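Long-range contacts in HMG-CoA Lyase (Bacillus subtilis subsp. subtilis, PDB 1YDO), which belongs to the HMGL-like family of enzymes and folds as a TIM barrel: residues T76-V81 and I95-V100; E46-V51 and I63-G68; L136-Y141 and F169-L174; L37-L42 and D70-V75. All blocks are in the same frame, centred on the assembly; numbering follows the deposited sequence.

Contact 1 (T76-V81 and I95-V100); sequences TYAALV and INEACV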
loop_
_atom_site.group_PDB
_atom_site.type_symbol
_atom_site.label_atom_id
_atom_site.label_comp_id
_atom_site.label_asym_id
_atom_site.label_seq_id
_atom_site.Cartn_x
_atom_site.Cartn_y
_atom_site.Cartn_z
ATOM N N THR A 76 -12.252 7.877 23.355
ATOM C CA THR A 76 -12.563 6.616 24.005
ATOM C C THR A 76 -11.253 5.863 24.243
ATOM O O THR A 76 -10.620 5.405 23.299
ATOM C CB THR A 76 -13.503 5.761 23.129
ATOM O OG1 THR A 76 -14.641 6.544 22.754
ATOM C CG2 THR A 76 -13.987 4.543 23.886
ATOM N N TYR A 77 -10.840 5.748 25.503
ATOM C CA TYR A 77 -9.611 5.037 25.845
ATOM C C TYR A 77 -9.929 3.582 26.172
ATOM O O TYR A 77 -10.642 3.276 27.128
ATOM C CB TYR A 77 -8.919 5.728 27.021
ATOM C CG TYR A 77 -8.454 7.136 26.691
ATOM C CD1 TYR A 77 -7.185 7.368 26.166
ATOM C CD2 TYR A 77 -9.311 8.222 26.847
ATOM C CE1 TYR A 77 -6.778 8.650 25.795
ATOM C CE2 TYR A 77 -8.925 9.508 26.483
ATOM C CZ TYR A 77 -7.658 9.717 25.954
ATOM O OH TYR A 77 -7.295 10.974 25.564
ATOM N N ALA A 78 -9.399 2.682 25.352
ATOM C CA ALA A 78 -9.649 1.260 25.527
ATOM C C ALA A 78 -8.375 0.493 25.847
ATOM O O ALA A 78 -7.265 0.984 25.636
ATOM C CB ALA A 78 -10.309 0.684 24.260
ATOM N N ALA A 79 -8.544 -0.721 26.351
ATOM C CA ALA A 79 -7.413 -1.568 26.677
ATOM C C ALA A 79 -7.784 -3.015 26.411
ATOM O O ALA A 79 -8.953 -3.394 26.451
ATOM C CB ALA A 79 -7.044 -1.390 28.110
ATOM N N LEU A 80 -6.785 -3.824 26.124
ATOM C CA LEU A 80 -7.048 -5.211 25.871
ATOM C C LEU A 80 -7.290 -5.893 27.213
ATOM O O LEU A 80 -6.530 -5.689 28.150
ATOM C CB LEU A 80 -5.850 -5.845 25.191
ATOM C CG LEU A 80 -6.205 -7.094 24.380
ATOM C CD1 LEU A 80 -7.030 -6.690 23.176
ATOM C CD2 LEU A 80 -4.940 -7.775 23.949
ATOM N N VAL A 81 -8.349 -6.693 27.317
ATOM C CA VAL A 81 -8.632 -7.395 28.564
ATOM C C VAL A 81 -8.716 -8.888 28.324
ATOM O O VAL A 81 -9.632 -9.369 27.680
ATOM C CB VAL A 81 -9.940 -6.906 29.192
ATOM C CG1 VAL A 81 -10.234 -7.682 30.499
ATOM C CG2 VAL A 81 -9.840 -5.425 29.481
ATOM N N ILE A 95 -10.110 2.615 32.157
ATOM C CA ILE A 95 -10.434 2.306 30.770
ATOM C C ILE A 95 -11.921 2.424 30.497
ATOM O O ILE A 95 -12.727 1.901 31.257
ATOM C CB ILE A 95 -9.973 0.889 30.382
ATOM C CG1 ILE A 95 -8.479 0.902 30.099
ATOM C CG2 ILE A 95 -10.694 0.415 29.137
ATOM C CD1 ILE A 95 -7.646 1.346 31.275
ATOM N N ASN A 96 -12.275 3.114 29.413
ATOM C CA ASN A 96 -13.670 3.287 29.042
ATOM C C ASN A 96 -14.184 2.025 28.351
ATOM O O ASN A 96 -15.292 1.561 28.621
ATOM C CB ASN A 96 -13.835 4.463 28.087
ATOM C CG ASN A 96 -13.164 5.710 28.585
ATOM O OD1 ASN A 96 -13.422 6.154 29.693
ATOM N ND2 ASN A 96 -12.285 6.284 27.772
ATOM N N GLU A 97 -13.381 1.465 27.450
ATOM C CA GLU A 97 -13.804 0.272 26.732
ATOM C C GLU A 97 -12.814 -0.878 26.835
ATOM O O GLU A 97 -11.606 -0.699 26.719
ATOM C CB GLU A 97 -14.080 0.610 25.251
ATOM C CG GLU A 97 -14.334 -0.614 24.357
ATOM C CD GLU A 97 -15.057 -0.285 23.056
ATOM O OE1 GLU A 97 -16.273 0.021 23.105
ATOM O OE2 GLU A 97 -14.413 -0.346 21.984
ATOM N N ALA A 98 -13.353 -2.065 27.058
ATOM C CA ALA A 98 -12.540 -3.250 27.172
ATOM C C ALA A 98 -12.640 -4.037 25.883
ATOM O O ALA A 98 -13.723 -4.190 25.335
ATOM C CB ALA A 98 -13.027 -4.089 28.333
ATOM N N CYS A 99 -11.522 -4.544 25.389
ATOM C CA CYS A 99 -11.561 -5.310 24.152
ATOM C C CYS A 99 -11.163 -6.744 24.386
ATOM O O CYS A 99 -9.994 -7.027 24.631
ATOM C CB CYS A 99 -10.596 -4.713 23.134
ATOM S SG CYS A 99 -10.632 -2.915 22.987
ATOM N N VAL A 100 -12.112 -7.657 24.320
ATOM C CA VAL A 100 -11.740 -9.044 24.497
ATOM C C VAL A 100 -11.155 -9.548 23.177
ATOM O O VAL A 100 -11.188 -8.837 22.170
ATOM C CB VAL A 100 -12.943 -9.895 24.868
ATOM C CG1 VAL A 100 -13.407 -9.519 26.263
ATOM C CG2 VAL A 100 -14.054 -9.700 23.840
#
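Ala79, the bridge partner of Ala98, accepts on its O from Cys99 N at 3.0 Å, where strand 76-80 lies parallel to strand 97-100. These are the two strands of a beta-alpha-beta crossover in the TIM barrel, with helix 84-93 as the connection. One step on, Cys99 O takes Val81 N at 3.2 Å, the N-H running almost straight (171°) but reaching the oxygen from above its carbonyl plane. At the other end Tyr77 O has two donors: Asn96 N at 2.8 Å, nearly in line with the C=O, and Glu97 N at 3.3 Å, out of the plane. On the face that carries Ala78, Leu80, Glu97 and Cys99, Cys99 SG lies beside its own backbone N (chi1 -45°) and meets Ala78 CB at 3.8 Å. On the reverse face Ala79 CB packs on Ile95 CG1 at 3.4 Å and Val81 CG2 on Ala98 CB at 3.6 Å. Farther out, the buried Glu97 carboxylate splits its oxygens, OE1 to the hydroxyl of Thr137 and OE2 to that of Tyr44.

Contact 2 (E46-V51 and I63-G68); sequences EITSFV and IDVAKG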
loop_
_atom_site.group_PDB
_atom_site.type_symbol
_atom_site.label_atom_id
_atom_site.label_comp_id
_atom_site.label_asym_id
_atom_site.label_seq_id
_atom_site.Cartn_x
_atom_site.Cartn_y
_atom_site.Cartn_z
ATOM N N GLU A 46 -6.384 2.504 22.012
ATOM C CA GLU A 46 -6.116 1.437 22.966
ATOM C C GLU A 46 -4.813 1.785 23.673
ATOM O O GLU A 46 -3.740 1.439 23.192
ATOM C CB GLU A 46 -5.937 0.109 22.273
ATOM C CG GLU A 46 -7.188 -0.432 21.693
ATOM C CD GLU A 46 -7.076 -1.919 21.393
ATOM O OE1 GLU A 46 -8.010 -2.479 20.768
ATOM O OE2 GLU A 46 -6.057 -2.533 21.784
ATOM N N ILE A 47 -4.898 2.462 24.810
ATOM C CA ILE A 47 -3.703 2.864 25.533
ATOM C C ILE A 47 -2.769 1.729 25.930
ATOM O O ILE A 47 -1.556 1.916 25.958
ATOM C CB ILE A 47 -4.069 3.636 26.794
ATOM C CG1 ILE A 47 -4.926 2.755 27.702
ATOM C CG2 ILE A 47 -4.822 4.901 26.429
ATOM C CD1 ILE A 47 -5.220 3.381 29.043
ATOM N N THR A 48 -3.315 0.557 26.233
ATOM C CA THR A 48 -2.468 -0.563 26.642
ATOM C C THR A 48 -3.220 -1.881 26.739
ATOM O O THR A 48 -4.414 -1.956 26.435
ATOM C CB THR A 48 -1.859 -0.311 28.013
ATOM O OG1 THR A 48 -1.036 -1.423 28.390
ATOM C CG2 THR A 48 -2.968 -0.148 29.044
ATOM N N SER A 49 -2.505 -2.916 27.178
ATOM C CA SER A 49 -3.069 -4.255 27.345
ATOM C C SER A 49 -2.884 -4.730 28.775
ATOM O O SER A 49 -1.820 -4.542 29.367
ATOM C CB SER A 49 -2.394 -5.254 26.399
ATOM O OG SER A 49 -2.630 -6.590 26.806
ATOM N N PHE A 50 -3.922 -5.345 29.330
ATOM C CA PHE A 50 -3.852 -5.847 30.692
ATOM C C PHE A 50 -3.614 -7.339 30.753
ATOM O O PHE A 50 -4.107 -8.025 31.648
ATOM C CB PHE A 50 -5.113 -5.477 31.474
ATOM C CG PHE A 50 -5.171 -4.038 31.849
ATOM C CD1 PHE A 50 -5.819 -3.122 31.041
ATOM C CD2 PHE A 50 -4.513 -3.582 32.975
ATOM C CE1 PHE A 50 -5.810 -1.759 31.360
ATOM C CE2 PHE A 50 -4.497 -2.225 33.296
ATOM C CZ PHE A 50 -5.141 -1.316 32.491
ATOM N N VAL A 51 -2.875 -7.848 29.778
ATOM C CA VAL A 51 -2.530 -9.256 29.784
ATOM C C VAL A 51 -1.396 -9.348 30.814
ATOM O O VAL A 51 -0.674 -8.372 31.002
ATOM C CB VAL A 51 -2.002 -9.690 28.414
ATOM C CG1 VAL A 51 -1.544 -11.143 28.457
ATOM C CG2 VAL A 51 -3.072 -9.486 27.379
ATOM N N ILE A 63 -1.048 -0.614 33.979
ATOM C CA ILE A 63 -1.757 0.106 35.029
ATOM C C ILE A 63 -1.191 1.509 35.270
ATOM O O ILE A 63 -1.934 2.440 35.586
ATOM C CB ILE A 63 -1.746 -0.688 36.355
ATOM C CG1 ILE A 63 -0.375 -1.336 36.584
ATOM C CG2 ILE A 63 -2.854 -1.720 36.345
ATOM C CD1 ILE A 63 -0.062 -2.529 35.678
ATOM N N ASP A 64 0.121 1.651 35.117
ATOM C CA ASP A 64 0.776 2.936 35.308
ATOM C C ASP A 64 0.422 3.924 34.189
ATOM O O ASP A 64 0.097 5.096 34.442
ATOM C CB ASP A 64 2.300 2.759 35.370
ATOM C CG ASP A 64 2.766 2.047 36.636
ATOM O OD1 ASP A 64 2.527 2.566 37.749
ATOM O OD2 ASP A 64 3.372 0.961 36.520
ATOM N N VAL A 65 0.478 3.452 32.947
ATOM C CA VAL A 65 0.166 4.309 31.815
ATOM C C VAL A 65 -1.307 4.653 31.796
ATOM O O VAL A 65 -1.686 5.761 31.436
ATOM C CB VAL A 65 0.559 3.646 30.453
ATOM C CG1 VAL A 65 -0.183 2.339 30.265
ATOM C CG2 VAL A 65 0.243 4.595 29.297
ATOM N N ALA A 66 -2.137 3.703 32.198
ATOM C CA ALA A 66 -3.578 3.913 32.195
ATOM C C ALA A 66 -3.996 5.071 33.098
ATOM O O ALA A 66 -5.082 5.630 32.929
ATOM C CB ALA A 66 -4.297 2.624 32.615
ATOM N N LYS A 67 -3.136 5.424 34.055
ATOM C CA LYS A 67 -3.416 6.511 34.997
ATOM C C LYS A 67 -2.560 7.728 34.713
ATOM O O LYS A 67 -2.758 8.779 35.319
ATOM C CB LYS A 67 -3.170 6.048 36.436
ATOM C CG LYS A 67 -4.136 4.987 36.926
ATOM C CD LYS A 67 -3.759 4.488 38.308
ATOM C CE LYS A 67 -4.759 3.455 38.817
ATOM N NZ LYS A 67 -4.343 2.873 40.132
ATOM N N GLY A 68 -1.612 7.588 33.793
ATOM C CA GLY A 68 -0.741 8.703 33.463
ATOM C C GLY A 68 -1.218 9.596 32.329
ATOM O O GLY A 68 -0.990 10.808 32.355
#
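Ile47 of the strand and Phe50 just after it converge on Ala66 of the helix, whose methyl group is touched from two directions. Ile47 points at the helix, and its CG1 sits between the backbone N and the carbonyl carbon (chi1 60°). Beyond it CD1 is extended (chi2 174°) and reaches Ala66 CA at 3.6 Å and Ala66 CB at 3.8 Å. Phe50 meets the helix with its rim: CE2 lies 3.5 Å from Ile63 CG2, which is in the plane of the ring, and CZ is 4.0 Å from Ala66 CB, also at the edge and near that plane. The Phe50 and Ile63 side chains are set aslant to each other. Thr48 and Val65 run past each other in opposite directions, with Val65 CG1 3.9 Å from Thr48 CB and equally far from Thr48 CG2. All of these meetings are between carbons. At the end of the strand Ser49 OG accepts from Val51 N at 3.2 Å in an ST turn. Around this layer, Val65 also packs on Ile31 and Ile34 of helix 27-38, while Phe50 leans on Ala79 and Ile95. Such apolar seating of a helix against the outer face of its strand is typical of a beta-alpha-beta unit in a TIM barrel, here strand 44-49, helix 62-68 and strand 76-80.

Contact 3 (L136-Y141 and F169-L174); sequences LTTRAY and FGISEL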
loop_
_atom_site.group_PDB
_atom_site.type_symbol
_atom_site.label_atom_id
_atom_site.label_comp_id
_atom_site.label_asym_id
_atom_site.label_seq_id
_atom_site.Cartn_x
_atom_site.Cartn_y
_atom_site.Cartn_z
ATOM N N LEU A 136 -19.193 -0.422 31.150
ATOM C CA LEU A 136 -18.039 -0.345 30.257
ATOM C C LEU A 136 -18.418 -0.889 28.890
ATOM O O LEU A 136 -18.995 -1.966 28.787
ATOM C CB LEU A 136 -16.902 -1.183 30.833
ATOM C CG LEU A 136 -15.526 -0.550 30.779
ATOM C CD1 LEU A 136 -15.570 0.753 31.554
ATOM C CD2 LEU A 136 -14.496 -1.491 31.378
ATOM N N THR A 137 -18.099 -0.153 27.838
ATOM C CA THR A 137 -18.418 -0.625 26.496
ATOM C C THR A 137 -17.439 -1.715 26.098
ATOM O O THR A 137 -16.252 -1.618 26.384
ATOM C CB THR A 137 -18.333 0.512 25.506
ATOM O OG1 THR A 137 -17.056 1.145 25.633
ATOM C CG2 THR A 137 -19.424 1.530 25.799
ATOM N N THR A 138 -17.933 -2.753 25.438
ATOM C CA THR A 138 -17.064 -3.845 25.046
ATOM C C THR A 138 -16.887 -3.954 23.550
ATOM O O THR A 138 -17.755 -3.556 22.773
ATOM C CB THR A 138 -17.596 -5.192 25.539
ATOM O OG1 THR A 138 -18.860 -5.461 24.911
ATOM C CG2 THR A 138 -17.743 -5.181 27.057
ATOM N N ARG A 139 -15.756 -4.535 23.163
ATOM C CA ARG A 139 -15.409 -4.735 21.770
ATOM C C ARG A 139 -14.647 -6.044 21.664
ATOM O O ARG A 139 -13.813 -6.339 22.517
ATOM C CB ARG A 139 -14.523 -3.593 21.304
ATOM C CG ARG A 139 -14.186 -3.638 19.850
ATOM C CD ARG A 139 -12.962 -2.805 19.595
ATOM N NE ARG A 139 -12.802 -2.513 18.184
ATOM C CZ ARG A 139 -11.687 -2.054 17.644
ATOM N NH1 ARG A 139 -10.625 -1.847 18.413
ATOM N NH2 ARG A 139 -11.654 -1.789 16.345
ATOM N N ALA A 140 -14.927 -6.818 20.618
ATOM C CA ALA A 140 -14.266 -8.102 20.411
ATOM C C ALA A 140 -13.267 -8.047 19.256
ATOM O O ALA A 140 -13.498 -7.395 18.235
ATOM C CB ALA A 140 -15.308 -9.196 20.160
ATOM N N TYR A 141 -12.160 -8.757 19.434
ATOM C CA TYR A 141 -11.094 -8.819 18.456
ATOM C C TYR A 141 -10.972 -10.234 17.933
ATOM O O TYR A 141 -10.264 -11.046 18.521
ATOM C CB TYR A 141 -9.780 -8.436 19.122
ATOM C CG TYR A 141 -9.216 -7.120 18.675
ATOM C CD1 TYR A 141 -8.868 -6.920 17.346
ATOM C CD2 TYR A 141 -9.018 -6.075 19.584
ATOM C CE1 TYR A 141 -8.342 -5.723 16.926
ATOM C CE2 TYR A 141 -8.486 -4.864 19.173
ATOM C CZ TYR A 141 -8.152 -4.700 17.842
ATOM O OH TYR A 141 -7.623 -3.518 17.401
ATOM N N PHE A 169 -23.432 -12.444 22.852
ATOM C CA PHE A 169 -23.009 -12.111 24.213
ATOM C C PHE A 169 -23.377 -10.664 24.575
ATOM O O PHE A 169 -23.631 -10.356 25.737
ATOM C CB PHE A 169 -21.491 -12.304 24.361
ATOM C CG PHE A 169 -21.030 -13.737 24.234
ATOM C CD1 PHE A 169 -19.668 -14.033 24.104
ATOM C CD2 PHE A 169 -21.942 -14.789 24.249
ATOM C CE1 PHE A 169 -19.218 -15.356 23.988
ATOM C CE2 PHE A 169 -21.502 -16.116 24.134
ATOM C CZ PHE A 169 -20.135 -16.399 24.002
ATOM N N GLY A 170 -23.398 -9.779 23.583
ATOM C CA GLY A 170 -23.739 -8.397 23.856
ATOM C C GLY A 170 -22.651 -7.407 23.490
ATOM O O GLY A 170 -22.743 -6.219 23.819
ATOM N N ILE A 171 -21.616 -7.878 22.805
ATOM C CA ILE A 171 -20.526 -6.997 22.402
ATOM C C ILE A 171 -21.080 -5.882 21.532
ATOM O O ILE A 171 -22.168 -6.001 20.983
ATOM C CB ILE A 171 -19.471 -7.758 21.600
ATOM C CG1 ILE A 171 -20.135 -8.421 20.392
ATOM C CG2 ILE A 171 -18.775 -8.784 22.493
ATOM C CD1 ILE A 171 -19.146 -9.043 19.417
ATOM N N SER A 172 -20.332 -4.803 21.390
ATOM C CA SER A 172 -20.819 -3.694 20.588
ATOM C C SER A 172 -20.202 -3.618 19.193
ATOM O O SER A 172 -20.810 -3.078 18.262
ATOM C CB SER A 172 -20.575 -2.387 21.338
ATOM O OG SER A 172 -21.113 -2.465 22.648
ATOM N N GLU A 173 -18.999 -4.172 19.051
ATOM C CA GLU A 173 -18.286 -4.151 17.783
ATOM C C GLU A 173 -17.373 -5.360 17.636
ATOM O O GLU A 173 -16.629 -5.697 18.544
ATOM C CB GLU A 173 -17.451 -2.887 17.705
ATOM C CG GLU A 173 -16.973 -2.559 16.330
ATOM C CD GLU A 173 -16.507 -1.125 16.236
ATOM O OE1 GLU A 173 -15.344 -0.858 16.589
ATOM O OE2 GLU A 173 -17.314 -0.259 15.831
ATOM N N LEU A 174 -17.426 -6.007 16.484
ATOM C CA LEU A 174 -16.589 -7.160 16.261
ATOM C C LEU A 174 -15.501 -6.773 15.260
ATOM O O LEU A 174 -15.769 -6.576 14.079
ATOM C CB LEU A 174 -17.430 -8.301 15.721
ATOM C CG LEU A 174 -16.953 -9.721 15.966
ATOM C CD1 LEU A 174 -17.831 -10.665 15.167
ATOM C CD2 LEU A 174 -15.509 -9.886 15.541
#
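Ala140 and Glu173 make the tight end of this contact, where the chain leaving helix 156-169 joins strand 137-143 as its parallel neighbour. Ala140 N donates to Glu173 O at 2.9 Å, with an N-H...O angle of 168° and the donor almost in line with the carbonyl. The only beta bridge of the two segments, Ala140 with Leu174, follows at once. On the face carrying Ala140 and Leu174, which helix 156-169 covers, Ala140 CB packs on Ile171 CD1 at 3.9 Å. Thr138 OG1 approaches Ile171 CA to 3.4 Å while its hydrogen bond goes to Asn128 OD1 of helix 117-133.

The looser side lies toward the helix end, where Gly170 and Ser172 are partly exposed. Ser172 N donates to Thr138 O at 3.2 Å from above the carbonyl plane. Gly170, with positive phi (120°), closes the helix in a Schellman motif, and its carbonyl oxygen is held by Gln132 NE2.

Charge enters with Arg139 and Glu173, whose chains run alongside each other in the same direction. Arg139 CG lies 4.0 Å from Glu173 CB, and Arg139 NE forms a salt bridge with Glu173 OE1 at 3.4 Å, the guanidinium and carboxylate planes being 66° apart. This bridge is secondary to those of Arg139 NH2 with Asp231 and of Glu173 OE1 with Lys10. Glu173 OE1 is thus shared by two positive groups, which probably stabilises its negative charge, while Arg139 is held at NE and NH2 by different carboxylates.

Contact 4 (L37-L42 and D70-V75); sequences LSRTGL and DREKGV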
loop_
_atom_site.group_PDB
_atom_site.type_symbol
_atom_site.label_atom_id
_atom_site.label_comp_id
_atom_site.label_asym_id
_atom_site.label_seq_id
_atom_site.Cartn_x
_atom_site.Cartn_y
_atom_site.Cartn_z
ATOM N N LEU A 37 -1.261 11.809 20.798
ATOM C CA LEU A 37 -2.345 11.129 20.123
ATOM C C LEU A 37 -3.717 11.629 20.563
ATOM O O LEU A 37 -4.541 11.973 19.725
ATOM C CB LEU A 37 -2.226 9.631 20.354
ATOM C CG LEU A 37 -1.493 8.829 19.286
ATOM C CD1 LEU A 37 -0.329 9.594 18.691
ATOM C CD2 LEU A 37 -1.036 7.552 19.923
ATOM N N SER A 38 -3.955 11.674 21.876
ATOM C CA SER A 38 -5.231 12.139 22.429
ATOM C C SER A 38 -5.680 13.441 21.786
ATOM O O SER A 38 -6.844 13.592 21.428
ATOM C CB SER A 38 -5.119 12.358 23.937
ATOM O OG SER A 38 -4.776 11.162 24.616
ATOM N N ARG A 39 -4.768 14.391 21.647
ATOM C CA ARG A 39 -5.143 15.653 21.036
ATOM C C ARG A 39 -4.706 15.695 19.583
ATOM O O ARG A 39 -4.080 16.647 19.125
ATOM C CB ARG A 39 -4.546 16.831 21.819
ATOM C CG ARG A 39 -3.038 16.875 21.905
ATOM C CD ARG A 39 -2.607 18.046 22.797
ATOM N NE ARG A 39 -2.973 17.837 24.203
ATOM C CZ ARG A 39 -2.258 17.129 25.077
ATOM N NH1 ARG A 39 -2.687 16.999 26.325
ATOM N NH2 ARG A 39 -1.105 16.570 24.714
ATOM N N THR A 40 -5.060 14.647 18.856
ATOM C CA THR A 40 -4.707 14.547 17.457
ATOM C C THR A 40 -5.975 14.599 16.603
ATOM O O THR A 40 -5.958 15.000 15.435
ATOM C CB THR A 40 -3.955 13.239 17.207
ATOM O OG1 THR A 40 -3.128 13.384 16.052
ATOM C CG2 THR A 40 -4.928 12.095 16.989
ATOM N N GLY A 41 -7.088 14.212 17.207
ATOM C CA GLY A 41 -8.343 14.225 16.491
ATOM C C GLY A 41 -8.952 12.848 16.587
ATOM O O GLY A 41 -10.158 12.669 16.446
ATOM N N LEU A 42 -8.101 11.860 16.820
ATOM C CA LEU A 42 -8.578 10.492 16.966
ATOM C C LEU A 42 -9.595 10.484 18.109
ATOM O O LEU A 42 -9.480 11.267 19.046
ATOM C CB LEU A 42 -7.403 9.566 17.298
ATOM C CG LEU A 42 -6.462 9.184 16.160
ATOM C CD1 LEU A 42 -5.179 8.626 16.719
ATOM C CD2 LEU A 42 -7.145 8.163 15.257
ATOM N N ASP A 70 -3.303 11.923 29.649
ATOM C CA ASP A 70 -4.086 13.127 29.880
ATOM C C ASP A 70 -5.580 12.843 29.865
ATOM O O ASP A 70 -6.336 13.425 30.637
ATOM C CB ASP A 70 -3.764 14.183 28.827
ATOM C CG ASP A 70 -2.487 14.905 29.118
ATOM O OD1 ASP A 70 -1.950 15.536 28.182
ATOM O OD2 ASP A 70 -2.032 14.849 30.289
ATOM N N ARG A 71 -6.009 11.954 28.977
ATOM C CA ARG A 71 -7.420 11.604 28.886
ATOM C C ARG A 71 -8.270 12.813 28.473
ATOM O O ARG A 71 -8.745 13.577 29.310
ATOM C CB ARG A 71 -7.889 11.040 30.230
ATOM C CG ARG A 71 -9.157 10.248 30.118
ATOM C CD ARG A 71 -9.219 9.123 31.123
ATOM N NE ARG A 71 -8.126 8.163 30.999
ATOM C CZ ARG A 71 -8.208 6.898 31.408
ATOM N NH1 ARG A 71 -7.183 6.072 31.271
ATOM N NH2 ARG A 71 -9.336 6.448 31.933
ATOM N N GLU A 72 -8.447 12.970 27.165
ATOM C CA GLU A 72 -9.213 14.067 26.595
ATOM C C GLU A 72 -10.673 13.691 26.431
ATOM O O GLU A 72 -11.025 12.505 26.400
ATOM C CB GLU A 72 -8.651 14.433 25.225
ATOM C CG GLU A 72 -7.152 14.709 25.234
ATOM C CD GLU A 72 -6.816 16.135 25.624
ATOM O OE1 GLU A 72 -5.679 16.376 26.116
ATOM O OE2 GLU A 72 -7.684 17.018 25.417
ATOM N N LYS A 73 -11.518 14.709 26.300
ATOM C CA LYS A 73 -12.951 14.506 26.131
ATOM C C LYS A 73 -13.305 14.117 24.698
ATOM O O LYS A 73 -12.703 14.590 23.735
ATOM C CB LYS A 73 -13.708 15.773 26.547
ATOM C CG LYS A 73 -12.870 17.040 26.530
ATOM C CD LYS A 73 -12.334 17.337 25.137
ATOM C CE LYS A 73 -11.117 18.242 25.197
ATOM N NZ LYS A 73 -10.024 17.593 25.971
ATOM N N GLY A 74 -14.290 13.243 24.578
ATOM C CA GLY A 74 -14.713 12.781 23.275
ATOM C C GLY A 74 -13.800 11.671 22.791
ATOM O O GLY A 74 -13.970 11.153 21.684
ATOM N N VAL A 75 -12.831 11.300 23.627
ATOM C CA VAL A 75 -11.888 10.255 23.285
ATOM C C VAL A 75 -12.220 9.005 24.049
ATOM O O VAL A 75 -12.449 9.056 25.245
ATOM C CB VAL A 75 -10.459 10.662 23.632
ATOM C CG1 VAL A 75 -9.494 9.583 23.158
ATOM C CG2 VAL A 75 -10.118 11.991 22.983
#
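Arg39 meets Asp70 and Glu72 on the TIM barrel where the end of helix 27-38 and the loop after it lie against residues 70-75, the loop that links helix 62-68 to strand 76-80. The ionic part centres on Arg39 NH1. Asp70 OD1 lies at the edge of the guanidinium, near its plane, in a salt bridge whose modelled length is too short to be taken literally. Glu72 OE1, 3.1 Å from the same Arg39 NH1, approaches obliquely with its carboxylate plane turned 86° to the guanidinium, and this hydrogen bond is weak. Arg39 and Asp70 are exposed, so solvent probably weakens these attractions.

Uncharged hydrogen bonds involve Ser38, whose OG is bonded to Tyr77 OH and Ile34 O; Tyr77 OH is bonded also to Glu72 N. Glu72 opens a type II turn to Val75, with Gly74 as its third residue. In the van der Waals contacts, Glu72 CG, set beside its own backbone N (chi1 -53°), meets Ser38 CB at 3.4 Å, and Val75 CG2 touches two carbonyl oxygens, Ser38 O at 4.0 Å and Leu42 O at 4.1 Å.

How the contacts relate
Contacts 1, 2 and 3 are buried, whereas contact 4 is only partly so and lies farthest from the centre of the chain. Contacts 1 and 3 are both made by parallel backbone pairing, and they adjoin through strands 97-103 and 137-143, where Glu97 and Arg139 touch. Strand 44-49 of contact 2 pairs with the other edge of strand 76-80, where Leu80 N probably bonds to Thr48 O, yet the chemistry of contact 2 itself is apolar, helix against strand. Contact 4 closes a loop of chain within which contact 2 is nested, and it relies on surface ion pairs. Tyr77 ties contact 1 to it. Contacts 3 and 4 do not touch.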